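Long-range contacts in lectin 2 (Agrocybe aegerita, PDB 4TQK), which binds N-acetylglucosamine at several sites round a beta-propeller and so probably recognises glycans that carry this sugar: residues K137-S142 / L155-F160; L173-D178 / V188-K193; P284-D289 / V299-A304; G305-L310 / A320-K325. The protein carries 1 engineered substitution. All coordinates share one frame; numbering follows the deposited sequence.

Interaction 1: K137-S142 / L155-F160. With NAG (2-acetamido-2-deoxy-beta-D-glucopyranose), chain E.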
# COMPACT_ATOMS: atom_id res chain seq x y z
N LYS A 137 -26.71 14.99 -23.14
CA LYS A 137 -27.43 14.10 -24.03
C LYS A 137 -27.40 12.63 -23.62
O LYS A 137 -27.82 11.77 -24.38
CB LYS A 137 -26.90 14.26 -25.46
CG LYS A 137 -27.15 15.62 -26.06
CD LYS A 137 -28.50 16.15 -25.58
CE LYS A 137 -29.46 16.40 -26.73
NZ LYS A 137 -29.56 17.85 -27.03
N GLY A 138 -26.90 12.35 -22.42
CA GLY A 138 -26.85 10.99 -21.95
C GLY A 138 -25.52 10.67 -21.29
O GLY A 138 -24.87 11.54 -20.69
N VAL A 139 -25.10 9.42 -21.42
CA VAL A 139 -23.86 8.95 -20.82
C VAL A 139 -22.73 9.08 -21.84
O VAL A 139 -22.80 8.48 -22.93
CB VAL A 139 -24.00 7.49 -20.35
CG1 VAL A 139 -22.76 7.05 -19.63
CG2 VAL A 139 -25.21 7.35 -19.43
N LEU A 140 -21.72 9.88 -21.50
CA LEU A 140 -20.51 10.04 -22.32
C LEU A 140 -19.41 9.18 -21.72
O LEU A 140 -19.16 9.24 -20.53
CB LEU A 140 -20.02 11.50 -22.30
CG LEU A 140 -20.76 12.68 -22.94
CD1 LEU A 140 -20.75 12.57 -24.45
CD2 LEU A 140 -22.17 12.75 -22.39
N VAL A 141 -18.73 8.41 -22.56
CA VAL A 141 -17.59 7.62 -22.10
C VAL A 141 -16.31 7.93 -22.89
O VAL A 141 -16.34 8.08 -24.12
CB VAL A 141 -17.88 6.10 -22.14
CG1 VAL A 141 -16.59 5.29 -22.02
CG2 VAL A 141 -18.84 5.72 -21.03
N SER A 142 -15.21 8.07 -22.16
CA SER A 142 -13.91 8.19 -22.76
C SER A 142 -13.07 6.98 -22.36
O SER A 142 -12.92 6.69 -21.16
CB SER A 142 -13.21 9.46 -22.31
OG SER A 142 -11.89 9.50 -22.81
N LEU A 155 -20.89 9.46 -26.77
CA LEU A 155 -22.22 9.18 -26.23
C LEU A 155 -22.55 7.69 -26.39
O LEU A 155 -22.95 7.26 -27.48
CB LEU A 155 -23.26 9.96 -27.02
CG LEU A 155 -24.19 10.92 -26.31
CD1 LEU A 155 -25.27 11.36 -27.30
CD2 LEU A 155 -24.82 10.35 -25.03
N VAL A 156 -22.41 6.92 -25.31
CA VAL A 156 -22.65 5.47 -25.36
C VAL A 156 -24.11 5.09 -25.11
O VAL A 156 -24.50 3.94 -25.33
CB VAL A 156 -21.78 4.69 -24.37
CG1 VAL A 156 -20.34 4.72 -24.80
CG2 VAL A 156 -21.94 5.21 -22.95
N LEU A 157 -24.91 6.04 -24.65
CA LEU A 157 -26.30 5.77 -24.29
C LEU A 157 -27.07 7.08 -24.18
O LEU A 157 -26.66 7.99 -23.47
CB LEU A 157 -26.34 5.00 -22.96
CG LEU A 157 -27.69 4.49 -22.44
CD1 LEU A 157 -28.25 3.43 -23.37
CD2 LEU A 157 -27.56 3.94 -21.00
N LYS A 158 -28.18 7.17 -24.90
CA LYS A 158 -29.02 8.37 -24.89
C LYS A 158 -30.06 8.37 -23.77
O LYS A 158 -31.27 8.35 -24.03
CB LYS A 158 -29.69 8.57 -26.26
CG LYS A 158 -28.75 9.05 -27.36
CD LYS A 158 -29.40 8.95 -28.73
CE LYS A 158 -28.70 9.83 -29.76
NZ LYS A 158 -27.33 9.34 -30.09
N ASP A 159 -29.59 8.42 -22.53
CA ASP A 159 -30.46 8.32 -21.36
C ASP A 159 -29.67 8.76 -20.12
O ASP A 159 -28.44 8.92 -20.18
CB ASP A 159 -30.96 6.87 -21.19
CG ASP A 159 -32.37 6.80 -20.61
OD1 ASP A 159 -32.89 7.83 -20.15
OD2 ASP A 159 -32.97 5.69 -20.59
N PHE A 160 -30.37 8.97 -19.01
CA PHE A 160 -29.73 9.39 -17.76
C PHE A 160 -29.02 10.76 -17.84
O PHE A 160 -28.26 11.11 -16.94
CB PHE A 160 -28.71 8.34 -17.28
CG PHE A 160 -29.30 6.98 -17.04
CD1 PHE A 160 -30.19 6.77 -16.00
CD2 PHE A 160 -28.94 5.90 -17.84
CE1 PHE A 160 -30.72 5.52 -15.76
CE2 PHE A 160 -29.48 4.63 -17.61
CZ PHE A 160 -30.37 4.44 -16.56
C1 NAG E . -38.27 8.64 -18.52
C2 NAG E . -36.94 8.52 -17.78
C3 NAG E . -35.91 8.17 -18.85
C4 NAG E . -36.31 6.83 -19.45
C5 NAG E . -37.80 6.73 -19.78
C6 NAG E . -38.20 5.28 -19.97
C7 NAG E . -36.67 9.79 -15.75
C8 NAG E . -36.13 11.05 -15.11
N2 NAG E . -36.58 9.72 -17.08
O1 NAG E . -39.25 9.30 -17.77
O3 NAG E . -34.62 8.10 -18.30
O4 NAG E . -35.54 6.55 -20.61
O5 NAG E . -38.64 7.31 -18.78
O6 NAG E . -39.53 5.27 -20.43
O7 NAG E . -37.17 8.90 -15.06
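V139 is gripped by the strand 155-157 through two backbone bonds. Its N donates to L157 O at 2.9 Å, and its O accepts V156 N. A beta bulge lies between the V139-L157 and L140-L155 pairs, because the register slips by one residue there. The tight part is centred on V139 and G138. V156 CG2 also packs 3.4 Å from V139 O. V156 CG2 sits between the backbone N and the carbonyl carbon of its own residue (CG1 chi1 -69°), and this turns it in toward V141 CG2, 3.7 Å away. G138 packs CA-first into the segment 155-160. Its CA lies 3.2 Å from D159 O and meets L157 O in the same CA-H...O manner. The looser side is formed by the lysines. K137 touches L155 CD1 with its CB, but the rest of its side chain leads off to an exposed end, where NZ forms a long, weak ion pair with D163. K158, the centre of an inverse gamma turn, offers little more than CB and CG to K137 O. The turn brings D159 to the sugar, the N-acetylglucosamine of chain E. Sugar O3 donates to D159 OD1 at 2.5 Å. Sugar O4 donates to D159 OD2 at 2.7 Å. F160 N bonds to D159 OD1 from above the carboxylate plane, which helps to fix the group. V139 also packs on I132 and F134 of the strand 130-134, the inner neighbour of 139-146, while F160 reaches F196 and S198 of the strand 195-198 in the next sheet.

Interaction 2: L173-D178 / V188-K193. With NAG (2-acetamido-2-deoxy-beta-D-glucopyranose), chain E.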
# COMPACT_ATOMS: atom_id res chain seq x y z
N LEU A 173 -31.15 10.04 -8.76
CA LEU A 173 -29.88 9.50 -8.30
C LEU A 173 -29.24 8.64 -9.38
O LEU A 173 -29.94 7.85 -10.02
CB LEU A 173 -30.06 8.71 -7.01
CG LEU A 173 -30.35 9.57 -5.77
CD1 LEU A 173 -30.76 8.68 -4.61
CD2 LEU A 173 -29.13 10.44 -5.41
N ARG A 174 -27.94 8.81 -9.61
CA ARG A 174 -27.22 8.00 -10.60
C ARG A 174 -25.91 7.43 -10.06
O ARG A 174 -24.97 8.17 -9.76
CB ARG A 174 -26.98 8.79 -11.88
CG ARG A 174 -28.21 8.92 -12.77
CD ARG A 174 -28.15 10.15 -13.67
NE ARG A 174 -28.19 11.39 -12.88
CZ ARG A 174 -28.08 12.61 -13.39
NH1 ARG A 174 -27.92 12.80 -14.70
NH2 ARG A 174 -28.11 13.66 -12.58
N PHE A 175 -25.86 6.10 -9.96
CA PHE A 175 -24.76 5.39 -9.31
C PHE A 175 -24.15 4.38 -10.25
O PHE A 175 -24.75 4.02 -11.27
CB PHE A 175 -25.28 4.62 -8.08
CG PHE A 175 -25.92 5.49 -7.04
CD1 PHE A 175 -26.86 4.96 -6.17
CD2 PHE A 175 -25.58 6.82 -6.91
CE1 PHE A 175 -27.46 5.75 -5.22
CE2 PHE A 175 -26.17 7.61 -5.95
CZ PHE A 175 -27.10 7.08 -5.10
N LEU A 176 -22.96 3.88 -9.91
CA LEU A 176 -22.41 2.76 -10.66
C LEU A 176 -22.26 1.58 -9.71
O LEU A 176 -21.68 1.70 -8.63
CB LEU A 176 -21.08 3.10 -11.35
CG LEU A 176 -21.06 4.28 -12.32
CD1 LEU A 176 -19.70 4.38 -13.01
CD2 LEU A 176 -22.17 4.18 -13.35
N ALA A 177 -22.82 0.44 -10.11
CA ALA A 177 -22.82 -0.75 -9.26
C ALA A 177 -23.01 -2.00 -10.11
O ALA A 177 -23.75 -1.99 -11.09
CB ALA A 177 -23.94 -0.66 -8.20
N ASP A 178 -22.33 -3.07 -9.73
CA ASP A 178 -22.50 -4.34 -10.41
C ASP A 178 -23.73 -5.03 -9.85
O ASP A 178 -23.65 -5.70 -8.82
CB ASP A 178 -21.29 -5.24 -10.21
CG ASP A 178 -21.45 -6.59 -10.92
OD1 ASP A 178 -22.38 -6.73 -11.74
OD2 ASP A 178 -20.66 -7.51 -10.65
N VAL A 188 -27.02 2.51 -12.34
CA VAL A 188 -28.22 2.38 -11.54
C VAL A 188 -28.75 3.80 -11.35
O VAL A 188 -28.07 4.65 -10.78
CB VAL A 188 -27.94 1.73 -10.17
CG1 VAL A 188 -29.20 1.68 -9.32
CG2 VAL A 188 -27.38 0.34 -10.35
N GLY A 189 -29.96 4.05 -11.85
CA GLY A 189 -30.54 5.38 -11.81
C GLY A 189 -31.91 5.41 -11.18
O GLY A 189 -32.81 4.68 -11.59
N PHE A 190 -32.07 6.26 -10.17
CA PHE A 190 -33.36 6.46 -9.52
C PHE A 190 -34.06 7.66 -10.18
O PHE A 190 -33.72 8.81 -9.89
CB PHE A 190 -33.18 6.74 -8.02
CG PHE A 190 -32.55 5.60 -7.25
CD1 PHE A 190 -33.28 4.91 -6.30
CD2 PHE A 190 -31.22 5.24 -7.46
CE1 PHE A 190 -32.70 3.86 -5.58
CE2 PHE A 190 -30.63 4.21 -6.74
CZ PHE A 190 -31.38 3.52 -5.80
N GLY A 191 -35.00 7.39 -11.07
CA GLY A 191 -35.65 8.44 -11.83
C GLY A 191 -36.95 8.91 -11.20
O GLY A 191 -37.09 8.90 -9.97
N ASP A 192 -37.90 9.31 -12.03
CA ASP A 192 -39.20 9.77 -11.54
C ASP A 192 -39.99 8.63 -10.90
O ASP A 192 -40.30 8.66 -9.69
CB ASP A 192 -40.02 10.37 -12.69
CG ASP A 192 -39.54 11.75 -13.08
OD1 ASP A 192 -39.02 12.49 -12.21
OD2 ASP A 192 -39.71 12.12 -14.27
N LYS A 193 -40.33 7.63 -11.72
CA LYS A 193 -41.28 6.60 -11.32
C LYS A 193 -40.66 5.22 -11.13
O LYS A 193 -41.33 4.32 -10.62
CB LYS A 193 -42.42 6.50 -12.33
CG LYS A 193 -43.13 7.81 -12.60
CD LYS A 193 -44.42 7.58 -13.39
CE LYS A 193 -45.55 7.13 -12.47
NZ LYS A 193 -46.45 8.26 -12.08
C1 NAG E . -38.27 8.64 -18.52
C2 NAG E . -36.94 8.52 -17.78
C3 NAG E . -35.91 8.17 -18.85
C4 NAG E . -36.31 6.83 -19.45
C5 NAG E . -37.80 6.73 -19.78
C6 NAG E . -38.20 5.28 -19.97
C7 NAG E . -36.67 9.79 -15.75
C8 NAG E . -36.13 11.05 -15.11
N2 NAG E . -36.58 9.72 -17.08
O1 NAG E . -39.25 9.30 -17.77
O3 NAG E . -34.62 8.10 -18.30
O4 NAG E . -35.54 6.55 -20.61
O5 NAG E . -38.64 7.31 -18.78
O6 NAG E . -39.53 5.27 -20.43
O7 NAG E . -37.17 8.90 -15.06
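V188 and F175 form a hydrogen-bonded antiparallel pair. V188 N gives a nearly straight bond to F175 O, 2.9 Å long with an N-H...O angle of 177°. V188 O takes F175 N in return at 2.8 Å. The CG2 methyl of V188, anti to its own carbonyl carbon, is carried to A177 CB at 4.2 Å. G189 follows, opposite R174. Its CA comes 3.1 Å from L173 O in a CA-H...O contact, and the first part of the R174 chain passes beside it. The guanidinium of R174 has its partner elsewhere, F160 O. F190 closes the ladder against L173. F190 N bonds to L173 O at 2.7 Å, and L173 N bonds back to F190 O. The F190 ring has CD2 against L173 CB. Further along the ring, F190 CE2 meets F175 CE1 at 3.8 Å. These two rings are oblique, with planes at 60°, so neither lies squarely over the other. After F190 the chain leaves the ladder for the sugar. G191 runs past O7 of the N-acetylglucosamine of chain E with its CA near that oxygen. D192 N then donates to the same O7 at 3.1 Å, while D192 OD1 is held by H172 NE2. The ladder is bonded through the backbone and its L173, F175, V188 and F190 face is apolar, so the contact suits a buried site. The sugar is met only past the ladder's end, where the D192 N-H bonds the acetamido carbonyl.

Interaction 3: P284-D289 / V299-A304. With NAG (2-acetamido-2-deoxy-beta-D-glucopyranose), chain G.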
# COMPACT_ATOMS: atom_id res chain seq x y z
N PRO A 284 -25.67 12.68 8.75
CA PRO A 284 -25.25 11.84 7.63
C PRO A 284 -25.37 10.35 7.93
O PRO A 284 -25.08 9.93 9.04
CB PRO A 284 -23.79 12.27 7.38
CG PRO A 284 -23.39 13.10 8.54
CD PRO A 284 -24.64 13.65 9.16
N ARG A 285 -25.80 9.57 6.94
CA ARG A 285 -25.93 8.13 7.05
C ARG A 285 -25.11 7.39 5.99
O ARG A 285 -24.95 7.86 4.87
CB ARG A 285 -27.40 7.71 6.97
CG ARG A 285 -28.16 7.94 8.26
CD ARG A 285 -29.55 8.50 8.02
NE ARG A 285 -29.55 9.89 7.55
CZ ARG A 285 -30.65 10.52 7.11
NH1 ARG A 285 -31.82 9.89 7.10
NH2 ARG A 285 -30.57 11.77 6.68
N PHE A 286 -24.59 6.21 6.36
CA PHE A 286 -23.72 5.44 5.49
C PHE A 286 -24.11 3.98 5.55
O PHE A 286 -24.84 3.55 6.45
CB PHE A 286 -22.25 5.56 5.93
CG PHE A 286 -21.75 6.96 5.96
CD1 PHE A 286 -21.03 7.47 4.90
CD2 PHE A 286 -22.04 7.79 7.03
CE1 PHE A 286 -20.59 8.77 4.91
CE2 PHE A 286 -21.60 9.09 7.05
CZ PHE A 286 -20.88 9.59 5.99
N ILE A 287 -23.63 3.22 4.58
CA ILE A 287 -23.67 1.78 4.64
C ILE A 287 -22.24 1.27 4.59
O ILE A 287 -21.50 1.56 3.64
CB ILE A 287 -24.46 1.18 3.47
CG1 ILE A 287 -25.87 1.77 3.43
CG2 ILE A 287 -24.46 -0.34 3.56
CD1 ILE A 287 -26.71 1.41 4.64
N ALA A 288 -21.85 0.52 5.61
CA ALA A 288 -20.53 -0.06 5.67
C ALA A 288 -20.60 -1.36 6.43
O ALA A 288 -21.50 -1.55 7.28
CB ALA A 288 -19.54 0.89 6.33
N ASP A 289 -19.67 -2.25 6.13
CA ASP A 289 -19.58 -3.53 6.79
C ASP A 289 -18.78 -3.36 8.08
O ASP A 289 -17.56 -3.22 8.05
CB ASP A 289 -18.93 -4.56 5.86
CG ASP A 289 -18.80 -5.93 6.50
OD1 ASP A 289 -19.40 -6.14 7.58
OD2 ASP A 289 -18.08 -6.77 5.92
N VAL A 299 -25.21 2.83 9.39
CA VAL A 299 -24.58 3.70 10.37
C VAL A 299 -25.10 5.13 10.20
O VAL A 299 -25.16 5.65 9.10
CB VAL A 299 -23.04 3.72 10.21
CG1 VAL A 299 -22.41 4.58 11.28
CG2 VAL A 299 -22.48 2.30 10.25
N GLY A 300 -25.50 5.76 11.30
CA GLY A 300 -25.94 7.14 11.23
C GLY A 300 -25.40 8.04 12.32
O GLY A 300 -25.35 7.68 13.50
N PHE A 301 -25.00 9.23 11.92
CA PHE A 301 -24.57 10.24 12.87
C PHE A 301 -25.77 11.12 13.25
O PHE A 301 -26.11 12.08 12.55
CB PHE A 301 -23.43 11.04 12.25
CG PHE A 301 -22.24 10.20 11.91
CD1 PHE A 301 -21.22 10.03 12.83
CD2 PHE A 301 -22.17 9.53 10.69
CE1 PHE A 301 -20.12 9.23 12.52
CE2 PHE A 301 -21.08 8.72 10.38
CZ PHE A 301 -20.06 8.57 11.30
N GLY A 302 -26.42 10.78 14.36
CA GLY A 302 -27.64 11.47 14.79
C GLY A 302 -27.34 12.59 15.77
O GLY A 302 -26.23 13.11 15.80
N ASN A 303 -28.32 12.96 16.58
CA ASN A 303 -28.08 14.02 17.55
C ASN A 303 -27.10 13.64 18.66
O ASN A 303 -26.16 14.37 18.93
CB ASN A 303 -29.38 14.51 18.18
CG ASN A 303 -30.29 15.19 17.18
OD1 ASN A 303 -29.88 16.11 16.46
ND2 ASN A 303 -31.54 14.74 17.13
N ALA A 304 -27.33 12.51 19.31
CA ALA A 304 -26.55 12.15 20.50
C ALA A 304 -25.25 11.46 20.15
O ALA A 304 -24.30 11.48 20.94
CB ALA A 304 -27.36 11.28 21.44
C1 NAG G . -33.66 9.70 18.26
C2 NAG G . -32.74 9.21 17.16
C3 NAG G . -33.38 7.90 16.72
C4 NAG G . -33.42 6.96 17.92
C5 NAG G . -34.08 7.61 19.13
C6 NAG G . -34.01 6.73 20.38
C7 NAG G . -31.57 10.95 15.83
C8 NAG G . -31.63 11.80 14.60
N2 NAG G . -32.64 10.17 16.07
O1 NAG G . -33.40 11.04 18.58
O3 NAG G . -32.68 7.32 15.64
O4 NAG G . -34.14 5.82 17.56
O5 NAG G . -33.48 8.86 19.38
O6 NAG G . -32.67 6.47 20.73
O7 NAG G . -30.57 10.99 16.54
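P284 opens the contact by accepting F301 N on its carbonyl oxygen, 3.0 Å away and nearly straight at 176°. Having no N-H, P284 cannot return the bond. Its ring instead sets CD against F301 CB at 4.2 Å, and its O also lies at the edge of the F301 ring, in plane, 3.4 Å from CD2. R285 comes next, across from G300. Its CG rests 3.8 Å from G300 CA. Bends at chi2 and chi3 then take the R285 guanidinium away from G300. There R285 NE is bonded to H283 O and NH1 to F272 O. F286 pairs with V299 through two backbone bonds, F286 N to V299 O and V299 N to F286 O. Its ring approaches that of F301 rim to rim, with CE2 of F286 3.4 Å from CE2 of F301. The planes stand at 90°, yet neither ring covers the face of the other. F286 has CG anti to the carbonyl carbon (chi1 -58°), which swings its ring alongside that of F301 so that the rims meet. Beyond F286 the ladder continues with A288 and D297, outside the segment 299-304. D289 then bonds the backbone N-H groups of T291 and G294. The strands 285-288 and 297-301 are the first two of a four-stranded antiparallel sheet, one blade of a beta-propeller. Past the second strand, N303 N donates at 3.0 Å to O7 of the N-acetylglucosamine of chain G. The loop that follows this strand thus supplies one N-H to a sugar site completed by D271, W278, K276 and Y307.

Interaction 4: G305-L310 / A320-K325. With NAG (2-acetamido-2-deoxy-beta-D-glucopyranose), chain G.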
# COMPACT_ATOMS: atom_id res chain seq x y z
N GLY A 305 -25.20 10.83 18.99
CA GLY A 305 -24.01 10.10 18.61
C GLY A 305 -24.23 9.14 17.46
O GLY A 305 -25.17 9.31 16.68
N VAL A 306 -23.36 8.13 17.38
CA VAL A 306 -23.39 7.15 16.31
C VAL A 306 -24.38 6.00 16.55
O VAL A 306 -24.24 5.26 17.50
CB VAL A 306 -21.99 6.56 16.09
CG1 VAL A 306 -22.01 5.57 14.95
CG2 VAL A 306 -20.99 7.68 15.81
N TYR A 307 -25.40 5.88 15.69
CA TYR A 307 -26.33 4.75 15.74
C TYR A 307 -25.99 3.77 14.63
O TYR A 307 -25.48 4.15 13.57
CB TYR A 307 -27.79 5.19 15.56
CG TYR A 307 -28.46 5.75 16.79
CD1 TYR A 307 -29.21 4.93 17.62
CD2 TYR A 307 -28.35 7.09 17.12
CE1 TYR A 307 -29.82 5.44 18.76
CE2 TYR A 307 -28.95 7.61 18.26
CZ TYR A 307 -29.69 6.77 19.06
OH TYR A 307 -30.30 7.27 20.18
N VAL A 308 -26.30 2.51 14.88
CA VAL A 308 -25.90 1.44 13.99
C VAL A 308 -26.99 0.38 14.01
O VAL A 308 -27.69 0.23 15.01
CB VAL A 308 -24.58 0.82 14.50
CG1 VAL A 308 -24.53 -0.67 14.24
CG2 VAL A 308 -23.37 1.57 13.91
N ALA A 309 -27.17 -0.32 12.89
CA ALA A 309 -28.00 -1.51 12.86
C ALA A 309 -27.28 -2.59 12.06
O ALA A 309 -26.90 -2.36 10.90
CB ALA A 309 -29.38 -1.21 12.27
N LEU A 310 -27.11 -3.75 12.68
CA LEU A 310 -26.29 -4.82 12.11
C LEU A 310 -27.05 -5.82 11.22
O LEU A 310 -28.10 -6.34 11.58
CB LEU A 310 -25.52 -5.54 13.21
CG LEU A 310 -24.55 -4.72 14.05
CD1 LEU A 310 -23.84 -5.63 15.04
CD2 LEU A 310 -23.54 -4.00 13.17
N ALA A 320 -31.66 -1.27 15.83
CA ALA A 320 -30.73 -0.15 15.92
C ALA A 320 -30.36 0.12 17.38
O ALA A 320 -31.12 -0.21 18.29
CB ALA A 320 -31.34 1.09 15.31
N LYS A 321 -29.19 0.72 17.59
CA LYS A 321 -28.76 1.10 18.93
C LYS A 321 -27.66 2.14 18.78
O LYS A 321 -27.03 2.23 17.72
CB LYS A 321 -28.18 -0.12 19.66
CG LYS A 321 -26.86 -0.57 19.07
CD LYS A 321 -26.43 -1.95 19.53
CE LYS A 321 -25.37 -2.50 18.59
NZ LYS A 321 -25.07 -3.93 18.83
N LEU A 322 -27.41 2.90 19.84
CA LEU A 322 -26.32 3.88 19.86
C LEU A 322 -25.01 3.23 20.32
O LEU A 322 -24.96 2.64 21.40
CB LEU A 322 -26.67 5.03 20.80
CG LEU A 322 -25.66 6.18 20.90
CD1 LEU A 322 -26.35 7.44 21.35
CD2 LEU A 322 -24.48 5.84 21.80
N VAL A 323 -23.94 3.36 19.52
CA VAL A 323 -22.66 2.71 19.86
C VAL A 323 -21.53 3.66 20.29
O VAL A 323 -20.47 3.22 20.75
CB VAL A 323 -22.11 1.85 18.70
CG1 VAL A 323 -23.21 1.01 18.09
CG2 VAL A 323 -21.43 2.74 17.65
N LEU A 324 -21.74 4.96 20.13
CA LEU A 324 -20.69 5.91 20.48
C LEU A 324 -21.22 7.33 20.66
O LEU A 324 -21.87 7.90 19.78
CB LEU A 324 -19.56 5.84 19.44
CG LEU A 324 -18.39 6.82 19.61
CD1 LEU A 324 -17.54 6.50 20.84
CD2 LEU A 324 -17.55 6.79 18.36
N LYS A 325 -20.95 7.89 21.84
CA LYS A 325 -21.38 9.23 22.19
C LYS A 325 -20.44 10.29 21.65
O LYS A 325 -19.80 11.00 22.43
CB LYS A 325 -21.48 9.36 23.71
CG LYS A 325 -22.72 8.72 24.28
CD LYS A 325 -23.94 9.35 23.62
CE LYS A 325 -23.97 10.87 23.78
NZ LYS A 325 -24.77 11.29 24.96
C1 NAG G . -33.66 9.70 18.26
C2 NAG G . -32.74 9.21 17.16
C3 NAG G . -33.38 7.90 16.72
C4 NAG G . -33.42 6.96 17.92
C5 NAG G . -34.08 7.61 19.13
C6 NAG G . -34.01 6.73 20.38
C7 NAG G . -31.57 10.95 15.83
C8 NAG G . -31.63 11.80 14.60
N2 NAG G . -32.64 10.17 16.07
O1 NAG G . -33.40 11.04 18.58
O3 NAG G . -32.68 7.32 15.64
O4 NAG G . -34.14 5.82 17.56
O5 NAG G . -33.48 8.86 19.38
O6 NAG G . -32.67 6.47 20.73
O7 NAG G . -30.57 10.99 16.54
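V306 and L324 are joined by a backbone bond, V306 N to L324 O. V306 O accepts V323 N at 2.8 Å. Further along the hairpin, V308 N donates to K321 O at 2.9 Å. K321 N returns a bond to V308 O. CA-H...O contacts lie between these bonds, such as A320 CA to V308 O at 3.2 Å. G305 CA meets L324 O in the same way.

The ring contact is a CH-pi interaction. L322 CB lies over one face of the Y307 ring, 3.9 Å from its centroid and 18° off the normal. L322 CG is anti to its backbone N (chi1 -178°), and its CD1 reaches on to the ring at CE2. The phenol is thus flanked by leucine, while Y307 OH and O6 of the N-acetylglucosamine of chain G form a 2.6 Å hydrogen bond.

Among the apolar contacts, V323 does double duty. Its CG1 touches V308 CB at 3.8 Å. Its CG2 touches V306 CG1, the two side chains crossing at a slant. A309 and A320 meet through their methyl groups.

Strand 321-324 is one of the two edge strands of its four-stranded sheet. Strand 306-309 lies inside it and packs V306 and V308 on V299 of the strand 297-301, while Y307 leans on F272 and V323 on F372.

Interactions 2 and 3 are buried, each centred about 14 Å from the centre of the chain. Interactions 1 and 4 lie farther out, at about 21 and 22 Å, and are partly exposed. Each inner contact joins the two strands of a hairpin through phenylalanines on a backbone ladder. The outer pair rests on valines and leucines, with lysines at the edge and a glycine packed into the opposite strand; interaction 4 adds a tyrosine ring under a leucine. Interactions 3 and 4 share one sheet, where G300 N bonds to Y307 O, and one sugar of chain G. Interactions 1 and 2, in neighbouring sheets, meet at the sugar of chain E and through the F160 O to R174 NH1 bond.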